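Local coordinates for 3-oxo-glucose-6-phosphate:glutamate aminotransferase (Bacillus subtilis subsp. subtilis, PDB 4K2M), which catalyses the reversible pyridoxal phosphate-dependent transamination of 3-dehydro-glucose 6-phosphate with glutamate, giving the antibiotic precursor kanosamine 6-phosphate, at residues R76-T79 against N80-E84; P419-T422 against L423-D427. All coordinates share one frame; numbering follows the deposited sequence.

Contacts 1 and 2 are two capping boxes of the same Thr-x-x-Glu pattern, one opening helix 80-93 and the other helix 423-441. Their centres lie about 17 Å apart, yet they touch through Arg76: its NH2 forms a salt bridge with Glu425 OE1 at 2.7 Å and probably a hydrogen bond with Ser420 O at 3.0 Å. The same NH2 packs on Thr422 CG2, and Thr79 CG2 lies against Ser420 OG. The loop of contact 1 also runs close to the active site: the Leu77 side chain is about 4 Å from that of the substrate-binding Tyr248 and about 8 Å from the bound external aldimine. Contact 2 sits away from the annotated sites.

Contact 1. Residues R76-T79 against N80-E84; sequences RLIT and NDEVE
The carboxylate of Glu82 is met from above its plane by Thr79 N, which lies 42° out of it and donates to OE1 at 2.9 Å. Beyond it, OE2 forms a salt bridge with Arg308, so the two oxygens of the group are held by different parts of the fold. The Glu82 chain is extended beyond CG (chi2 173°), carrying OE1 back past the start of the helix to the amide of Thr79. In return Glu82 N donates to Thr79 OG1 at 3.2 Å; with chi1 at 65° this hydroxyl sits between the backbone N and the carbonyl carbon, turned to the first turn of the helix. Val83 N closes that turn on Thr79 O at 3.1 Å. Beside these bonds Ile78 CD1 packs on Val83 CG2 at 3.8 Å, the two side chains crossing at about a right angle, while Ile78 CG1 lies on Glu82 CB. Leu94 of the second subunit packs on both Ile78 and Val83. A water lies within hydrogen-bonding distance of Ile78 O and Asn80 OD1 and may bridge them. The reciprocal side-chain-to-backbone bonds of Thr79 and Glu82 are those of a capping box, with Thr79 as N-cap of helix 80-93.

Contact 2. Residues P419-T422 against L423-D427; sequences PSFT and LEEQD
Thr422 ends the loop in an extended conformation, and the chain then turns into helix 423-441, where Gln426 N donates to Thr422 O at 3.0 Å. Thr422 is the N-cap and forms a capping box with Glu425. Glu425 N donates to Thr422 OG1 at 3.2 Å, and Glu425 OE1 reaches back to accept from Thr422 N at 3.0 Å. The hydroxyl adds a further bond: Thr422 OG1 gives its proton to the anti lone pair of Glu425 OE1 at 2.7 Å, so OE1 is gripped twice by one residue. A salt bridge from Arg76 also meets OE1, and this positive charge would probably help to keep the carboxylate ionised.

Phe421 lies alongside this box. Its CG stands anti to the backbone N (chi1 -169°), which brings the ring up against the first helical turn, where two CB atoms meet it obliquely. There CE1 approaches Glu425 CB and CE2 approaches Gln426 CB, each at 3.5 Å, and CZ lies near Gln426 N. The Phe421 ring and the Glu425 carboxylate are inclined by 46° to each other, whereas the amide of Gln426 stands nearly perpendicular to the ring. That amide leads off to Arg325 and to Leu322 O, and Tyr326 of helix 312-329 packs on both Phe421 and Gln426, tying the helix start to helix 312-329.

Across the cap, Glu424 bends at chi2 and lays its carboxylate beside Thr422. The group is held there by a salt bridge to Arg64 and a hydrogen bond from Gln61 N, which connect the helix start to the distant N-terminal part of the chain. Its CD comes within 3.5 Å of Thr422 CB.

Contact 1. Residues R76-T79 against N80-E84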
loop_
_atom_site.group_PDB
_atom_site.type_symbol
_atom_site.label_atom_id
_atom_site.label_comp_id
_atom_site.label_asym_id
_atom_site.label_seq_id
_atom_site.Cartn_x
_atom_site.Cartn_y
_atom_site.Cartn_z
ATOM N N ARG A 76 -11.522 13.130 14.631
ATOM C CA ARG A 76 -10.976 13.375 15.952
ATOM C C ARG A 76 -9.834 12.438 16.323
ATOM O O ARG A 76 -9.228 12.580 17.385
ATOM C CB ARG A 76 -12.100 13.349 16.996
ATOM C CG ARG A 76 -13.040 14.544 16.847
ATOM C CD ARG A 76 -14.255 14.418 17.754
ATOM N NE ARG A 76 -13.904 14.329 19.173
ATOM C CZ ARG A 76 -14.774 13.971 20.114
ATOM N NH1 ARG A 76 -16.028 13.675 19.770
ATOM N NH2 ARG A 76 -14.384 13.885 21.382
ATOM N N LEU A 77 -9.518 11.494 15.443
ATOM C CA LEU A 77 -8.388 10.609 15.694
ATOM C C LEU A 77 -7.062 11.280 15.343
ATOM O O LEU A 77 -5.991 10.738 15.614
ATOM C CB LEU A 77 -8.534 9.294 14.923
ATOM C CG LEU A 77 -9.641 8.380 15.426
ATOM C CD1 LEU A 77 -9.722 7.114 14.577
ATOM C CD2 LEU A 77 -9.389 8.029 16.880
ATOM N N ILE A 78 -7.126 12.457 14.736
ATOM C CA ILE A 78 -5.903 13.183 14.441
ATOM C C ILE A 78 -6.084 14.598 14.978
ATOM O O ILE A 78 -7.080 15.242 14.680
ATOM C CB ILE A 78 -5.549 13.140 12.930
ATOM C CG1 ILE A 78 -4.186 13.794 12.676
ATOM C CG2 ILE A 78 -6.637 13.791 12.069
ATOM C CD1 ILE A 78 -3.785 13.835 11.187
ATOM N N THR A 79 -5.151 15.057 15.809
ATOM C CA THR A 79 -5.303 16.361 16.480
ATOM C C THR A 79 -4.776 17.495 15.630
ATOM O O THR A 79 -4.051 17.258 14.654
ATOM C CB THR A 79 -4.574 16.382 17.837
ATOM O OG1 THR A 79 -3.159 16.259 17.620
ATOM C CG2 THR A 79 -5.055 15.227 18.709
ATOM N N ASN A 80 -5.126 18.731 15.984
ATOM C CA ASN A 80 -4.610 19.867 15.237
ATOM C C ASN A 80 -3.085 19.919 15.300
ATOM O O ASN A 80 -2.425 20.275 14.323
ATOM C CB ASN A 80 -5.214 21.189 15.745
ATOM C CG ASN A 80 -6.685 21.345 15.387
ATOM O OD1 ASN A 80 -7.188 20.696 14.469
ATOM N ND2 ASN A 80 -7.381 22.223 16.113
ATOM N N ASP A 81 -2.515 19.572 16.451
ATOM C CA ASP A 81 -1.059 19.588 16.588
ATOM C C ASP A 81 -0.387 18.564 15.663
ATOM O O ASP A 81 0.672 18.823 15.082
ATOM C CB ASP A 81 -0.633 19.375 18.043
ATOM C CG ASP A 81 -0.804 20.636 18.900
ATOM O OD1 ASP A 81 -1.127 21.712 18.341
ATOM O OD2 ASP A 81 -0.601 20.541 20.130
ATOM N N GLU A 82 -1.011 17.407 15.509
ATOM C CA GLU A 82 -0.465 16.406 14.593
ATOM C C GLU A 82 -0.503 16.925 13.169
ATOM O O GLU A 82 0.471 16.777 12.418
ATOM C CB GLU A 82 -1.238 15.088 14.701
ATOM C CG GLU A 82 -0.965 14.316 15.979
ATOM C CD GLU A 82 -1.876 13.117 16.125
ATOM O OE1 GLU A 82 -2.993 13.287 16.664
ATOM O OE2 GLU A 82 -1.470 12.012 15.708
ATOM N N VAL A 83 -1.616 17.553 12.795
ATOM C CA VAL A 83 -1.773 18.066 11.436
ATOM C C VAL A 83 -0.682 19.082 11.151
ATOM O O VAL A 83 -0.076 19.073 10.076
ATOM C CB VAL A 83 -3.171 18.674 11.196
ATOM C CG1 VAL A 83 -3.226 19.402 9.854
ATOM C CG2 VAL A 83 -4.232 17.575 11.220
ATOM N N GLU A 84 -0.409 19.944 12.127
ATOM C CA GLU A 84 0.651 20.933 11.975
ATOM C C GLU A 84 2.027 20.275 11.802
ATOM O O GLU A 84 2.784 20.646 10.894
ATOM C CB GLU A 84 0.648 21.906 13.168
ATOM C CG GLU A 84 1.742 22.958 13.114
ATOM C CD GLU A 84 1.531 24.064 14.139
ATOM O OE1 GLU A 84 0.532 23.996 14.888
ATOM O OE2 GLU A 84 2.354 25.003 14.189
HETATM O O HOH W 1 -7.255 18.042 13.068
#

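Contact 2. Residues P419-T422 against L423-D427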
loop_
_atom_site.group_PDB
_atom_site.type_symbol
_atom_site.label_atom_id
_atom_site.label_comp_id
_atom_site.label_asym_id
_atom_site.label_seq_id
_atom_site.Cartn_x
_atom_site.Cartn_y
_atom_site.Cartn_z
ATOM N N PRO A 419 -8.225 8.220 22.066
ATOM C CA PRO A 419 -7.555 9.197 22.952
ATOM C C PRO A 419 -8.200 10.584 23.028
ATOM O O PRO A 419 -8.143 11.199 24.102
ATOM C CB PRO A 419 -6.143 9.303 22.366
ATOM C CG PRO A 419 -5.938 8.031 21.647
ATOM C CD PRO A 419 -7.290 7.625 21.092
ATOM N N SER A 420 -8.794 11.068 21.942
ATOM C CA SER A 420 -9.431 12.393 21.964
ATOM C C SER A 420 -10.894 12.391 22.411
ATOM O O SER A 420 -11.582 13.417 22.323
ATOM C CB SER A 420 -9.299 13.094 20.608
ATOM O OG SER A 420 -7.961 13.491 20.380
ATOM N N PHE A 421 -11.364 11.246 22.889
ATOM C CA PHE A 421 -12.708 11.126 23.437
ATOM C C PHE A 421 -12.780 12.011 24.683
ATOM O O PHE A 421 -11.790 12.143 25.411
ATOM C CB PHE A 421 -12.914 9.673 23.820
ATOM C CG PHE A 421 -14.333 9.304 24.168
ATOM C CD1 PHE A 421 -15.395 9.674 23.343
ATOM C CD2 PHE A 421 -14.585 8.507 25.280
ATOM C CE1 PHE A 421 -16.707 9.282 23.653
ATOM C CE2 PHE A 421 -15.890 8.100 25.593
ATOM C CZ PHE A 421 -16.948 8.495 24.776
ATOM N N THR A 422 -13.925 12.637 24.941
ATOM C CA THR A 422 -14.018 13.510 26.114
ATOM C C THR A 422 -14.659 12.769 27.267
ATOM O O THR A 422 -15.439 11.836 27.065
ATOM C CB THR A 422 -14.795 14.819 25.839
ATOM O OG1 THR A 422 -16.154 14.514 25.504
ATOM C CG2 THR A 422 -14.164 15.603 24.706
ATOM N N LEU A 423 -14.342 13.184 28.487
ATOM C CA LEU A 423 -14.927 12.529 29.651
ATOM C C LEU A 423 -16.409 12.848 29.769
ATOM O O LEU A 423 -17.187 12.029 30.250
ATOM C CB LEU A 423 -14.197 12.936 30.920
ATOM C CG LEU A 423 -12.710 12.639 30.925
ATOM C CD1 LEU A 423 -12.118 13.027 32.287
ATOM C CD2 LEU A 423 -12.448 11.176 30.632
ATOM N N GLU A 424 -16.815 14.029 29.315
ATOM C CA GLU A 424 -18.238 14.356 29.330
ATOM C C GLU A 424 -19.056 13.494 28.352
ATOM O O GLU A 424 -20.191 13.116 28.648
ATOM C CB GLU A 424 -18.478 15.860 29.112
ATOM C CG GLU A 424 -17.995 16.421 27.775
ATOM C CD GLU A 424 -16.593 17.032 27.855
ATOM O OE1 GLU A 424 -15.831 16.683 28.784
ATOM O OE2 GLU A 424 -16.255 17.860 26.979
ATOM N N GLU A 425 -18.484 13.153 27.201
ATOM C CA GLU A 425 -19.122 12.149 26.348
ATOM C C GLU A 425 -19.161 10.797 27.048
ATOM O O GLU A 425 -20.160 10.074 26.978
ATOM C CB GLU A 425 -18.366 11.996 25.039
ATOM C CG GLU A 425 -18.543 13.119 24.048
ATOM C CD GLU A 425 -17.525 13.018 22.924
ATOM O OE1 GLU A 425 -16.320 13.256 23.173
ATOM O OE2 GLU A 425 -17.927 12.687 21.792
ATOM N N GLN A 426 -18.055 10.428 27.694
ATOM C CA GLN A 426 -18.017 9.154 28.395
ATOM C C GLN A 426 -19.082 9.110 29.500
ATOM O O GLN A 426 -19.731 8.074 29.685
ATOM C CB GLN A 426 -16.628 8.860 28.966
ATOM C CG GLN A 426 -16.517 7.454 29.522
ATOM C CD GLN A 426 -15.170 7.185 30.146
ATOM O OE1 GLN A 426 -14.654 8.006 30.897
ATOM N NE2 GLN A 426 -14.586 6.036 29.829
ATOM N N ASP A 427 -19.274 10.228 30.206
ATOM C CA ASP A 427 -20.358 10.331 31.195
ATOM C C ASP A 427 -21.698 9.946 30.584
ATOM O O ASP A 427 -22.479 9.203 31.189
ATOM C CB ASP A 427 -20.476 11.764 31.761
ATOM C CG ASP A 427 -19.292 12.167 32.624
ATOM O OD1 ASP A 427 -18.540 11.272 33.077
ATOM O OD2 ASP A 427 -19.136 13.391 32.862
#